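Local structure of molinate hydrolase (4UB9) at residues Q323-Q329 with P367-D373; L90-V94 with G422-P426; V328-I333 with W404-E410; D296-M300 with K428-K432. The protein hydrolyses the thiocarbamate herbicide molinate as a zinc-binding member of the amidohydrolase family. All coordinates share one frame; numbering follows the deposited sequence.

Contact 1. Residues Q323-Q329 with P367-D373; sequences QLWSEVQ and PLVLGTD
Strands 326-328 and 368-370 run parallel as neighbours in the amidohydrolase TIM barrel, joined by Ser-326 N to Pro-367 O (3.1 Å) and Val-369 N to Ser-326 O (2.9 Å), and splayed by 47°. Pro-367 CB sits above the rim of the Trp-325 six-membered ring, 3.3 Å from CE3, their side chains crossing at about a right angle; Val-369 CG2 touches the same atom obliquely. On the sheet face that carries Ser-326 and Leu-368, Val-328 CG1 meets Leu-368 CD2. Toward the C-terminal strand ends, the Glu-327 chain is bent (chi1 90°, chi2 89°), which lays OE1 3.1 Å from the CA of Gly-371. Gln-329 NE2 donates to Glu-327 OE1 at 2.9 Å, in the amide plane, and only weakly to OE2, which also accepts the backbone N of the zinc ligand His-302. A leucine in place of Gln-329 would probably leave OE1 without its amide donor and the carboxylate freer to turn about its last bond. Asp-373, about 5 Å from the zinc ion, is held through OD1 by Asn-97. At the other end a water bridges the segments, donating to Leu-324 O and Pro-367 O and accepting from Ser-326 OG at 2.7 Å.

Contact 2. Residues L90-V94 with G422-P426; sequences LPGLV and GTANP
Val-94 and Gly-422 tie strand 88-95 to the turn between helices 415-421 and 424-429: Val-94 N donates to Gly-422 O at 2.9 Å, with a moderately bent N-H angle of 146°. The strand is interrupted at Gly-92, and the two segments come closest at Val-94 and Thr-423, whose CA atoms are 5.1 Å apart. Thr-423 splits its side chain between two tasks. Its methyl CG2 enters the kinked part of the strand, 4.0 Å from Pro-91 CG and 3.9 Å from Leu-93 CD2, crossing the proline ring at about a right angle. Its hydroxyl, placed between the backbone N and the carbonyl carbon (chi1 39°), turns to Ile-419 O instead and so ties the turn to the helix it has just left. Beyond the backbone bond, Val-94 divides its branches between Pro-426 in the first turn of helix 424-429 and the residue just before that helix. CG1, anti to the backbone N (chi1 -178°), lies 3.7 Å from Pro-426 CB, while CG2 rests against Thr-423 O, also at 3.7 Å. The backbone of Leu-93 pairs with Gly-137 and Thr-139, and that of Leu-90 with Val-448, so the strand serves two neighbours at once. Such an anchoring of the helices late in the chain on an early core strand is consistent with closure of a TIM barrel, here the barrel of the amidohydrolase family.

Contact 3. Residues V328-I333 with W404-E410; sequences VQPTTI and WMQAMVE
Trp-404, on helix 400-410, opens the packing of this helix against the loop that follows strand 326-328 of the amidohydrolase barrel. Its indole NE1 donates to Val-328 O at 2.8 Å in a nearly straight bond (171°) lying in the ring plane. Carrying CG anti to the backbone N (chi1 -172°), the residue presents its pyrrole side to Pro-330: CD of the proline lies 3.4 Å from CD1, and CG stands over the face in a CH-pi contact, 4.2 Å from the five-membered ring centroid. Gln-406 NE2 donates to Glu-410 OE2 at 3.3 Å and to Glu-392 OE2. Ala-407 faces the loop squarely; its small CB lets the backbones come close, meeting Thr-332 CG2 at 3.8 Å and Pro-330 CG. Met-408, bent at both chi2 and chi3, curls along the loop so that SD lies against Pro-330 CG and CE reaches Val-328 CG2 at 3.5 Å, while its CG sits over the same indole face as the proline. Glu-410 then finishes the contact at the N-terminus of helix 333-341, where Thr-332 is the N-cap, its OG1 accepting Gln-335 N and also hydrogen-bonded to Glu-392 OE1. The carboxylate charge would probably suit the positive end of that helix dipole. Glu-410 OE1 accepts Ile-333 N at 2.8 Å on its syn side, with an N-H angle of 163°, and Ile-333 CG1 packs 3.3 Å from the same oxygen.

Contact 4. Residues D296-M300 with K428-K432; sequences DADLM and KAYRK
Asp-298 is gripped at both carboxylate oxygens. OD1 forms a salt bridge with Arg-431 NH1 at 2.9 Å, a weak hydrogen bond by its strongly bent angle of 119°; OD2 is held by a salt bridge from Arg-273 and by the backbone N of Leu-279. OD1 comes in at the guanidinium edge, near its plane, whereas the two flat groups are turned 72° apart, so the pair meets end-on at one nitrogen and not as a paired, coplanar bridge. An alanine replacing Asp-298 would probably leave Arg-431 and Arg-273 without their shared anion and Leu-279 N without this acceptor. Arg-431, with positive phi (62°), closes helix 424-429 in a Schellman motif, and its N donates to Lys-428 O at 2.9 Å. From there the chain bends at chi3 toward the aspartate. Next to the charged pair the contact is apolar. Ala-429 CB points into the strand end, 3.8 Å from Asp-298 O and 4.2 Å from Leu-299 CD1. Leu-299 sends its other methyl, CD2, obliquely against the tyrosine ring, 3.6 Å from Tyr-430 CE2 and equally close to OH. That hydroxyl is bonded to Gly-96 O, and the ring stacks on Phe-142. Strand 299-301 thus runs between strands 279-282 and 326-328; Ala-429, at the end of helix 424-429, packs on Leu-299, and Tyr-430 just after it reaches Phe-142 of strand 138-143.

In the fold
All four contacts belong to the amidohydrolase barrel. Along the chain, 90-94 comes first, then 296-300, 323-333, 367-373, 404-410, and finally 422-432. Contact 1 is central, its centre about 10 Å from that of contact 4, 12 Å from contact 3 and 13 Å from contact 2. Contacts 1 and 3 share Val-328 and Gln-329, and backbone bonds from Met-300 join contact 4 to strand 326-328. Contacts 2 and 4 use opposite ends of helix 424-429, while contacts 3 and 4, with centres about 21 Å apart, do not touch. Chain-distant strands and helices thus join in one barrel, contacts 1 and 3 lying near the zinc ion and contact 2 away from it.

Contact 1. Residues Q323-Q329 with P367-D373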
loop_
_atom_site.group_PDB
_atom_site.type_symbol
_atom_site.label_atom_id
_atom_site.label_comp_id
_atom_site.label_asym_id
_atom_site.label_seq_id
_atom_site.Cartn_x
_atom_site.Cartn_y
_atom_site.Cartn_z
ATOM N N GLN A 323 -26.704 -28.212 25.471
ATOM C CA GLN A 323 -27.483 -28.411 24.217
ATOM C C GLN A 323 -27.657 -27.108 23.436
ATOM O O GLN A 323 -28.740 -26.719 23.101
ATOM C CB GLN A 323 -28.849 -29.064 24.504
ATOM C CG GLN A 323 -28.720 -30.544 24.852
ATOM C CD GLN A 323 -28.265 -31.375 23.641
ATOM O OE1 GLN A 323 -27.135 -31.888 23.593
ATOM N NE2 GLN A 323 -29.151 -31.511 22.655
ATOM N N LEU A 324 -26.566 -26.428 23.227
ATOM C CA LEU A 324 -26.592 -25.208 22.489
ATOM C C LEU A 324 -26.317 -25.494 21.011
ATOM O O LEU A 324 -25.554 -26.377 20.675
ATOM C CB LEU A 324 -25.547 -24.205 23.037
ATOM C CG LEU A 324 -25.725 -23.729 24.477
ATOM C CD1 LEU A 324 -24.541 -22.887 24.911
ATOM C CD2 LEU A 324 -27.009 -22.923 24.645
ATOM N N TRP A 325 -26.895 -24.654 20.155
ATOM C CA TRP A 325 -26.696 -24.745 18.728
ATOM C C TRP A 325 -25.437 -24.037 18.252
ATOM O O TRP A 325 -25.241 -22.841 18.479
ATOM C CB TRP A 325 -27.885 -24.178 18.003
ATOM C CG TRP A 325 -29.120 -24.901 18.227
ATOM C CD1 TRP A 325 -30.155 -24.488 18.981
ATOM C CD2 TRP A 325 -29.505 -26.145 17.657
ATOM N NE1 TRP A 325 -31.178 -25.405 18.920
ATOM C CE2 TRP A 325 -30.796 -26.439 18.126
ATOM C CE3 TRP A 325 -28.888 -27.048 16.802
ATOM C CZ2 TRP A 325 -31.479 -27.599 17.786
ATOM C CZ3 TRP A 325 -29.571 -28.232 16.453
ATOM C CH2 TRP A 325 -30.850 -28.485 16.950
ATOM N N SER A 326 -24.613 -24.782 17.540
ATOM C CA SER A 326 -23.454 -24.224 16.813
ATOM C C SER A 326 -23.680 -24.203 15.317
ATOM O O SER A 326 -24.029 -25.254 14.745
ATOM C CB SER A 326 -22.254 -25.114 17.058
ATOM O OG SER A 326 -21.901 -25.111 18.404
ATOM N N GLU A 327 -23.503 -23.065 14.646
ATOM C CA GLU A 327 -23.355 -23.123 13.201
ATOM C C GLU A 327 -21.903 -23.203 12.880
ATOM O O GLU A 327 -21.068 -22.661 13.582
ATOM C CB GLU A 327 -24.156 -22.107 12.338
ATOM C CG GLU A 327 -23.558 -20.791 11.998
ATOM C CD GLU A 327 -22.721 -20.708 10.727
ATOM O OE1 GLU A 327 -23.218 -20.281 9.662
ATOM O OE2 GLU A 327 -21.525 -20.960 10.852
ATOM N N VAL A 328 -21.613 -23.928 11.819
ATOM C CA VAL A 328 -20.236 -24.126 11.361
ATOM C C VAL A 328 -20.220 -23.963 9.873
ATOM O O VAL A 328 -21.264 -24.052 9.224
ATOM C CB VAL A 328 -19.671 -25.486 11.712
ATOM C CG1 VAL A 328 -19.738 -25.701 13.211
ATOM C CG2 VAL A 328 -20.441 -26.566 11.003
ATOM N N GLN A 329 -19.050 -23.585 9.374
ATOM C CA GLN A 329 -18.893 -23.184 7.950
ATOM C C GLN A 329 -17.700 -23.914 7.399
ATOM O O GLN A 329 -16.567 -23.473 7.561
ATOM C CB GLN A 329 -18.721 -21.689 7.781
ATOM C CG GLN A 329 -20.016 -20.974 8.111
ATOM C CD GLN A 329 -19.906 -19.469 8.135
ATOM O OE1 GLN A 329 -18.994 -18.886 7.558
ATOM N NE2 GLN A 329 -20.852 -18.845 8.775
ATOM N N PRO A 367 -25.171 -30.303 18.645
ATOM C CA PRO A 367 -26.225 -29.787 17.779
ATOM C C PRO A 367 -25.681 -28.768 16.760
ATOM O O PRO A 367 -24.995 -27.790 17.145
ATOM C CB PRO A 367 -27.178 -29.084 18.768
ATOM C CG PRO A 367 -26.836 -29.631 20.114
ATOM C CD PRO A 367 -25.386 -29.942 20.064
ATOM N N LEU A 368 -26.001 -28.986 15.489
ATOM C CA LEU A 368 -25.363 -28.258 14.397
ATOM C C LEU A 368 -26.378 -27.624 13.512
ATOM O O LEU A 368 -27.376 -28.229 13.147
ATOM C CB LEU A 368 -24.455 -29.210 13.567
ATOM C CG LEU A 368 -23.201 -29.686 14.300
ATOM C CD1 LEU A 368 -22.577 -30.915 13.654
ATOM C CD2 LEU A 368 -22.170 -28.565 14.376
ATOM N N VAL A 369 -26.056 -26.427 13.086
ATOM C CA VAL A 369 -26.893 -25.648 12.185
ATOM C C VAL A 369 -26.185 -25.267 10.890
ATOM O O VAL A 369 -25.015 -24.891 10.863
ATOM C CB VAL A 369 -27.330 -24.361 12.857
ATOM C CG1 VAL A 369 -27.934 -23.373 11.846
ATOM C CG2 VAL A 369 -28.345 -24.695 13.942
ATOM N N LEU A 370 -26.906 -25.415 9.780
ATOM C CA LEU A 370 -26.363 -25.046 8.490
ATOM C C LEU A 370 -26.337 -23.528 8.357
ATOM O O LEU A 370 -27.357 -22.845 8.542
ATOM C CB LEU A 370 -27.181 -25.657 7.339
ATOM C CG LEU A 370 -26.674 -25.420 5.901
ATOM C CD1 LEU A 370 -27.147 -26.559 5.012
ATOM C CD2 LEU A 370 -27.159 -24.095 5.302
ATOM N N GLY A 371 -25.186 -23.029 7.931
ATOM C CA GLY A 371 -25.018 -21.616 7.563
ATOM C C GLY A 371 -23.734 -21.419 6.807
ATOM O O GLY A 371 -22.798 -22.172 6.981
ATOM N N THR A 372 -23.699 -20.403 5.946
ATOM C CA THR A 372 -22.605 -20.294 4.957
ATOM C C THR A 372 -21.919 -18.954 4.732
ATOM O O THR A 372 -20.888 -18.905 4.091
ATOM C CB THR A 372 -23.145 -20.676 3.567
ATOM O OG1 THR A 372 -24.240 -19.811 3.251
ATOM C CG2 THR A 372 -23.611 -22.144 3.559
ATOM N N ASP A 373 -22.520 -17.880 5.206
ATOM C CA ASP A 373 -22.043 -16.523 4.955
ATOM C C ASP A 373 -22.253 -16.186 3.504
ATOM O O ASP A 373 -21.688 -15.234 3.001
ATOM C CB ASP A 373 -20.546 -16.326 5.353
ATOM C CG ASP A 373 -20.331 -15.803 6.817
ATOM O OD1 ASP A 373 -21.230 -15.126 7.379
ATOM O OD2 ASP A 373 -19.249 -16.084 7.404
HETATM O O HOH W 1 -23.313 -27.182 19.472
#

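Contact 2. Residues L90-V94 with G422-P426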
loop_
_atom_site.group_PDB
_atom_site.type_symbol
_atom_site.label_atom_id
_atom_site.label_comp_id
_atom_site.label_asym_id
_atom_site.label_seq_id
_atom_site.Cartn_x
_atom_site.Cartn_y
_atom_site.Cartn_z
ATOM N N LEU A 90 -39.435 -33.129 0.986
ATOM C CA LEU A 90 -38.714 -32.506 2.119
ATOM C C LEU A 90 -39.358 -31.195 2.529
ATOM O O LEU A 90 -40.143 -30.614 1.746
ATOM C CB LEU A 90 -37.271 -32.254 1.778
ATOM C CG LEU A 90 -36.314 -33.443 1.859
ATOM C CD1 LEU A 90 -36.614 -34.495 0.779
ATOM C CD2 LEU A 90 -34.878 -32.974 1.727
ATOM N N PRO A 91 -39.032 -30.695 3.749
ATOM C CA PRO A 91 -39.551 -29.395 4.108
ATOM C C PRO A 91 -38.842 -28.370 3.285
ATOM O O PRO A 91 -37.770 -28.627 2.769
ATOM C CB PRO A 91 -39.174 -29.244 5.585
ATOM C CG PRO A 91 -38.639 -30.566 6.017
ATOM C CD PRO A 91 -38.170 -31.240 4.794
ATOM N N GLY A 92 -39.430 -27.195 3.197
ATOM C CA GLY A 92 -38.705 -26.048 2.640
ATOM C C GLY A 92 -37.323 -25.919 3.310
ATOM O O GLY A 92 -37.199 -25.999 4.548
ATOM N N LEU A 93 -36.284 -25.791 2.499
ATOM C CA LEU A 93 -34.940 -25.710 3.034
ATOM C C LEU A 93 -34.722 -24.364 3.732
ATOM O O LEU A 93 -35.373 -23.350 3.417
ATOM C CB LEU A 93 -33.877 -25.972 1.972
ATOM C CG LEU A 93 -34.035 -27.324 1.256
ATOM C CD1 LEU A 93 -32.971 -27.517 0.193
ATOM C CD2 LEU A 93 -34.004 -28.486 2.208
ATOM N N VAL A 94 -33.771 -24.383 4.663
ATOM C CA VAL A 94 -33.530 -23.246 5.566
ATOM C C VAL A 94 -32.059 -22.994 5.750
ATOM O O VAL A 94 -31.280 -23.904 6.084
ATOM C CB VAL A 94 -34.155 -23.499 6.957
ATOM C CG1 VAL A 94 -33.948 -22.293 7.868
ATOM C CG2 VAL A 94 -35.646 -23.805 6.833
ATOM N N GLY A 422 -30.041 -28.379 7.896
ATOM C CA GLY A 422 -30.544 -27.459 6.914
ATOM C C GLY A 422 -32.036 -27.290 6.893
ATOM O O GLY A 422 -32.555 -26.707 5.977
ATOM N N THR A 423 -32.736 -27.862 7.852
ATOM C CA THR A 423 -34.174 -27.700 7.917
ATOM C C THR A 423 -34.676 -27.321 9.287
ATOM O O THR A 423 -34.917 -26.177 9.575
ATOM C CB THR A 423 -34.917 -28.967 7.460
ATOM O OG1 THR A 423 -34.239 -30.123 7.933
ATOM C CG2 THR A 423 -34.984 -29.018 5.978
ATOM N N ALA A 424 -34.855 -28.330 10.115
ATOM C CA ALA A 424 -35.360 -28.184 11.449
ATOM C C ALA A 424 -34.446 -27.430 12.389
ATOM O O ALA A 424 -34.901 -26.679 13.195
ATOM C CB ALA A 424 -35.711 -29.537 12.020
ATOM N N ASN A 425 -33.156 -27.675 12.293
ATOM C CA ASN A 425 -32.217 -27.155 13.261
ATOM C C ASN A 425 -32.062 -25.640 13.340
ATOM O O ASN A 425 -32.071 -25.098 14.409
ATOM C CB ASN A 425 -30.876 -27.862 13.109
ATOM C CG ASN A 425 -30.953 -29.351 13.398
ATOM O OD1 ASN A 425 -29.976 -30.038 13.314
ATOM N ND2 ASN A 425 -32.116 -29.838 13.723
ATOM N N PRO A 426 -31.973 -24.958 12.210
ATOM C CA PRO A 426 -31.964 -23.506 12.230
ATOM C C PRO A 426 -33.257 -22.975 12.799
ATOM O O PRO A 426 -33.246 -22.046 13.576
ATOM C CB PRO A 426 -31.878 -23.120 10.761
ATOM C CG PRO A 426 -31.508 -24.344 10.037
ATOM C CD PRO A 426 -31.833 -25.519 10.859
#

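Contact 3. Residues V328-I333 with W404-E410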
loop_
_atom_site.group_PDB
_atom_site.type_symbol
_atom_site.label_atom_id
_atom_site.label_comp_id
_atom_site.label_asym_id
_atom_site.label_seq_id
_atom_site.Cartn_x
_atom_site.Cartn_y
_atom_site.Cartn_z
ATOM N N VAL A 328 -21.613 -23.928 11.819
ATOM C CA VAL A 328 -20.236 -24.126 11.361
ATOM C C VAL A 328 -20.220 -23.963 9.873
ATOM O O VAL A 328 -21.264 -24.052 9.224
ATOM C CB VAL A 328 -19.671 -25.486 11.712
ATOM C CG1 VAL A 328 -19.738 -25.701 13.211
ATOM C CG2 VAL A 328 -20.441 -26.566 11.003
ATOM N N GLN A 329 -19.050 -23.585 9.374
ATOM C CA GLN A 329 -18.893 -23.184 7.950
ATOM C C GLN A 329 -17.700 -23.914 7.399
ATOM O O GLN A 329 -16.567 -23.473 7.561
ATOM C CB GLN A 329 -18.721 -21.689 7.781
ATOM C CG GLN A 329 -20.016 -20.974 8.111
ATOM C CD GLN A 329 -19.906 -19.469 8.135
ATOM O OE1 GLN A 329 -18.994 -18.886 7.558
ATOM N NE2 GLN A 329 -20.852 -18.845 8.775
ATOM N N PRO A 330 -17.955 -25.092 6.835
ATOM C CA PRO A 330 -16.899 -25.912 6.361
ATOM C C PRO A 330 -16.656 -25.725 4.885
ATOM O O PRO A 330 -17.386 -25.070 4.152
ATOM C CB PRO A 330 -17.450 -27.297 6.607
ATOM C CG PRO A 330 -18.877 -27.127 6.212
ATOM C CD PRO A 330 -19.256 -25.784 6.746
ATOM N N THR A 331 -15.637 -26.417 4.482
ATOM C CA THR A 331 -15.130 -26.365 3.175
ATOM C C THR A 331 -14.991 -27.830 2.716
ATOM O O THR A 331 -14.678 -28.708 3.512
ATOM C CB THR A 331 -13.816 -25.626 3.297
ATOM O OG1 THR A 331 -13.548 -24.922 2.091
ATOM C CG2 THR A 331 -12.759 -26.521 3.710
ATOM N N THR A 332 -15.323 -28.110 1.464
ATOM C CA THR A 332 -15.200 -29.469 0.940
ATOM C C THR A 332 -13.748 -29.826 0.783
ATOM O O THR A 332 -12.860 -28.970 0.770
ATOM C CB THR A 332 -15.860 -29.640 -0.425
ATOM O OG1 THR A 332 -15.232 -28.788 -1.381
ATOM C CG2 THR A 332 -17.325 -29.327 -0.378
ATOM N N ILE A 333 -13.486 -31.101 0.623
ATOM C CA ILE A 333 -12.095 -31.564 0.402
ATOM C C ILE A 333 -11.427 -30.876 -0.784
ATOM O O ILE A 333 -10.307 -30.413 -0.697
ATOM C CB ILE A 333 -12.083 -33.091 0.172
ATOM C CG1 ILE A 333 -12.375 -33.793 1.513
ATOM C CG2 ILE A 333 -10.742 -33.557 -0.402
ATOM C CD1 ILE A 333 -12.875 -35.219 1.368
ATOM N N TRP A 404 -22.511 -27.279 1.592
ATOM C CA TRP A 404 -22.342 -27.432 3.066
ATOM C C TRP A 404 -22.627 -28.879 3.493
ATOM O O TRP A 404 -21.833 -29.530 4.160
ATOM C CB TRP A 404 -23.309 -26.474 3.796
ATOM C CG TRP A 404 -23.124 -26.367 5.285
ATOM C CD1 TRP A 404 -22.486 -25.374 5.954
ATOM C CD2 TRP A 404 -23.625 -27.259 6.272
ATOM N NE1 TRP A 404 -22.569 -25.585 7.307
ATOM C CE2 TRP A 404 -23.257 -26.743 7.526
ATOM C CE3 TRP A 404 -24.364 -28.448 6.217
ATOM C CZ2 TRP A 404 -23.583 -27.371 8.712
ATOM C CZ3 TRP A 404 -24.702 -29.065 7.392
ATOM C CH2 TRP A 404 -24.312 -28.528 8.634
ATOM N N MET A 405 -23.774 -29.347 3.036
ATOM C CA MET A 405 -24.224 -30.720 3.297
ATOM C C MET A 405 -23.250 -31.743 2.791
ATOM O O MET A 405 -22.810 -32.631 3.507
ATOM C CB MET A 405 -25.583 -30.938 2.693
ATOM C CG MET A 405 -26.681 -30.354 3.577
ATOM S SD MET A 405 -28.332 -30.678 2.962
ATOM C CE MET A 405 -29.349 -29.485 3.796
ATOM N N GLN A 406 -22.797 -31.537 1.585
ATOM C CA GLN A 406 -21.749 -32.414 1.012
ATOM C C GLN A 406 -20.488 -32.391 1.858
ATOM O O GLN A 406 -19.948 -33.441 2.210
ATOM C CB GLN A 406 -21.439 -31.970 -0.443
ATOM C CG GLN A 406 -20.339 -32.797 -1.078
ATOM C CD GLN A 406 -19.995 -32.327 -2.474
ATOM O OE1 GLN A 406 -20.841 -31.822 -3.198
ATOM N NE2 GLN A 406 -18.746 -32.430 -2.817
ATOM N N ALA A 407 -20.012 -31.180 2.210
ATOM C CA ALA A 407 -18.763 -31.062 3.001
ATOM C C ALA A 407 -18.899 -31.760 4.346
ATOM O O ALA A 407 -17.975 -32.388 4.845
ATOM C CB ALA A 407 -18.414 -29.622 3.235
ATOM N N MET A 408 -20.061 -31.592 4.968
ATOM C CA MET A 408 -20.254 -32.150 6.319
ATOM C C MET A 408 -20.256 -33.693 6.253
ATOM O O MET A 408 -19.601 -34.350 7.026
ATOM C CB MET A 408 -21.526 -31.577 6.957
ATOM C CG MET A 408 -21.384 -30.099 7.350
ATOM S SD MET A 408 -20.035 -29.788 8.530
ATOM C CE MET A 408 -20.926 -29.933 10.065
ATOM N N VAL A 409 -20.982 -34.224 5.279
ATOM C CA VAL A 409 -21.051 -35.644 5.052
ATOM C C VAL A 409 -19.671 -36.189 4.744
ATOM O O VAL A 409 -19.307 -37.210 5.283
ATOM C CB VAL A 409 -22.032 -35.982 3.942
ATOM C CG1 VAL A 409 -21.931 -37.460 3.552
ATOM C CG2 VAL A 409 -23.442 -35.651 4.412
ATOM N N GLU A 410 -18.865 -35.503 3.928
ATOM C CA GLU A 410 -17.429 -35.911 3.731
ATOM C C GLU A 410 -16.663 -36.043 5.043
ATOM O O GLU A 410 -15.723 -36.792 5.155
ATOM C CB GLU A 410 -16.634 -34.904 2.876
ATOM C CG GLU A 410 -17.014 -34.826 1.402
ATOM C CD GLU A 410 -16.337 -33.669 0.637
ATOM O OE1 GLU A 410 -15.548 -32.886 1.227
ATOM O OE2 GLU A 410 -16.665 -33.526 -0.558
#

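Contact 4. Residues D296-M300 with K428-K432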
loop_
_atom_site.group_PDB
_atom_site.type_symbol
_atom_site.label_atom_id
_atom_site.label_comp_id
_atom_site.label_asym_id
_atom_site.label_seq_id
_atom_site.Cartn_x
_atom_site.Cartn_y
_atom_site.Cartn_z
ATOM N N ASP A 296 -25.175 -18.683 27.140
ATOM C CA ASP A 296 -26.280 -19.472 26.582
ATOM C C ASP A 296 -26.805 -18.882 25.264
ATOM O O ASP A 296 -27.991 -18.716 25.058
ATOM C CB ASP A 296 -27.430 -19.604 27.598
ATOM C CG ASP A 296 -27.003 -20.338 28.876
ATOM O OD1 ASP A 296 -26.478 -21.474 28.805
ATOM O OD2 ASP A 296 -27.224 -19.782 29.956
ATOM N N ALA A 297 -25.889 -18.588 24.368
ATOM C CA ALA A 297 -26.246 -18.070 23.043
ATOM C C ALA A 297 -27.207 -19.015 22.346
ATOM O O ALA A 297 -27.056 -20.222 22.407
ATOM C CB ALA A 297 -25.013 -17.908 22.206
ATOM N N ASP A 298 -28.200 -18.450 21.703
ATOM C CA ASP A 298 -29.162 -19.236 20.917
ATOM C C ASP A 298 -28.508 -19.858 19.688
ATOM O O ASP A 298 -28.867 -20.938 19.263
ATOM C CB ASP A 298 -30.334 -18.354 20.477
ATOM C CG ASP A 298 -31.186 -17.914 21.658
ATOM O OD1 ASP A 298 -32.018 -18.717 22.067
ATOM O OD2 ASP A 298 -30.975 -16.821 22.213
ATOM N N LEU A 299 -27.586 -19.125 19.089
ATOM C CA LEU A 299 -26.856 -19.641 17.964
ATOM C C LEU A 299 -25.483 -19.003 17.894
ATOM O O LEU A 299 -25.344 -17.793 17.866
ATOM C CB LEU A 299 -27.633 -19.433 16.661
ATOM C CG LEU A 299 -26.937 -20.017 15.419
ATOM C CD1 LEU A 299 -26.804 -21.527 15.512
ATOM C CD2 LEU A 299 -27.714 -19.640 14.176
ATOM N N MET A 300 -24.480 -19.854 17.781
ATOM C CA MET A 300 -23.098 -19.428 17.688
ATOM C C MET A 300 -22.555 -19.572 16.251
ATOM O O MET A 300 -22.296 -20.674 15.761
ATOM C CB MET A 300 -22.276 -20.234 18.689
ATOM C CG MET A 300 -22.695 -19.880 20.108
ATOM S SD MET A 300 -21.899 -20.865 21.367
ATOM C CE MET A 300 -22.681 -22.438 21.019
ATOM N N LYS A 428 -35.197 -24.197 14.933
ATOM C CA LYS A 428 -35.209 -24.324 16.390
ATOM C C LYS A 428 -34.324 -23.273 17.054
ATOM O O LYS A 428 -34.758 -22.567 17.947
ATOM C CB LYS A 428 -34.744 -25.711 16.833
ATOM C CG LYS A 428 -35.682 -26.856 16.464
ATOM C CD LYS A 428 -35.652 -27.937 17.533
ATOM C CE LYS A 428 -36.528 -29.124 17.197
ATOM N NZ LYS A 428 -35.732 -30.000 16.330
ATOM N N ALA A 429 -33.100 -23.155 16.565
ATOM C CA ALA A 429 -32.166 -22.181 17.081
ATOM C C ALA A 429 -32.750 -20.775 17.109
ATOM O O ALA A 429 -32.554 -20.014 18.075
ATOM C CB ALA A 429 -30.880 -22.166 16.285
ATOM N N TYR A 430 -33.454 -20.442 16.045
ATOM C CA TYR A 430 -34.031 -19.109 15.869
ATOM C C TYR A 430 -35.454 -18.996 16.454
ATOM O O TYR A 430 -36.129 -17.965 16.338
ATOM C CB TYR A 430 -34.011 -18.718 14.405
ATOM C CG TYR A 430 -32.663 -18.287 13.812
ATOM C CD1 TYR A 430 -32.163 -17.009 14.029
ATOM C CD2 TYR A 430 -31.929 -19.126 12.985
ATOM C CE1 TYR A 430 -30.955 -16.605 13.490
ATOM C CE2 TYR A 430 -30.706 -18.729 12.444
ATOM C CZ TYR A 430 -30.230 -17.463 12.677
ATOM O OH TYR A 430 -29.056 -17.050 12.123
ATOM N N ARG A 431 -35.899 -20.082 17.075
ATOM C CA ARG A 431 -37.230 -20.133 17.771
ATOM C C ARG A 431 -38.378 -19.896 16.791
ATOM O O ARG A 431 -39.288 -19.141 17.049
ATOM C CB ARG A 431 -37.240 -19.193 18.994
ATOM C CG ARG A 431 -36.081 -19.539 19.950
ATOM C CD ARG A 431 -36.252 -19.120 21.403
ATOM N NE ARG A 431 -36.423 -17.668 21.525
ATOM C CZ ARG A 431 -35.553 -16.791 22.055
ATOM N NH1 ARG A 431 -34.380 -17.170 22.573
ATOM N NH2 ARG A 431 -35.875 -15.500 22.049
ATOM N N LYS A 432 -38.261 -20.540 15.632
ATOM C CA LYS A 432 -39.266 -20.472 14.587
ATOM C C LYS A 432 -39.795 -21.847 14.258
ATOM O O LYS A 432 -40.556 -21.994 13.309
ATOM C CB LYS A 432 -38.706 -19.911 13.300
ATOM C CG LYS A 432 -38.191 -18.486 13.382
ATOM C CD LYS A 432 -39.332 -17.519 13.470
ATOM C CE LYS A 432 -38.765 -16.136 13.552
ATOM N NZ LYS A 432 -39.893 -15.184 13.608
#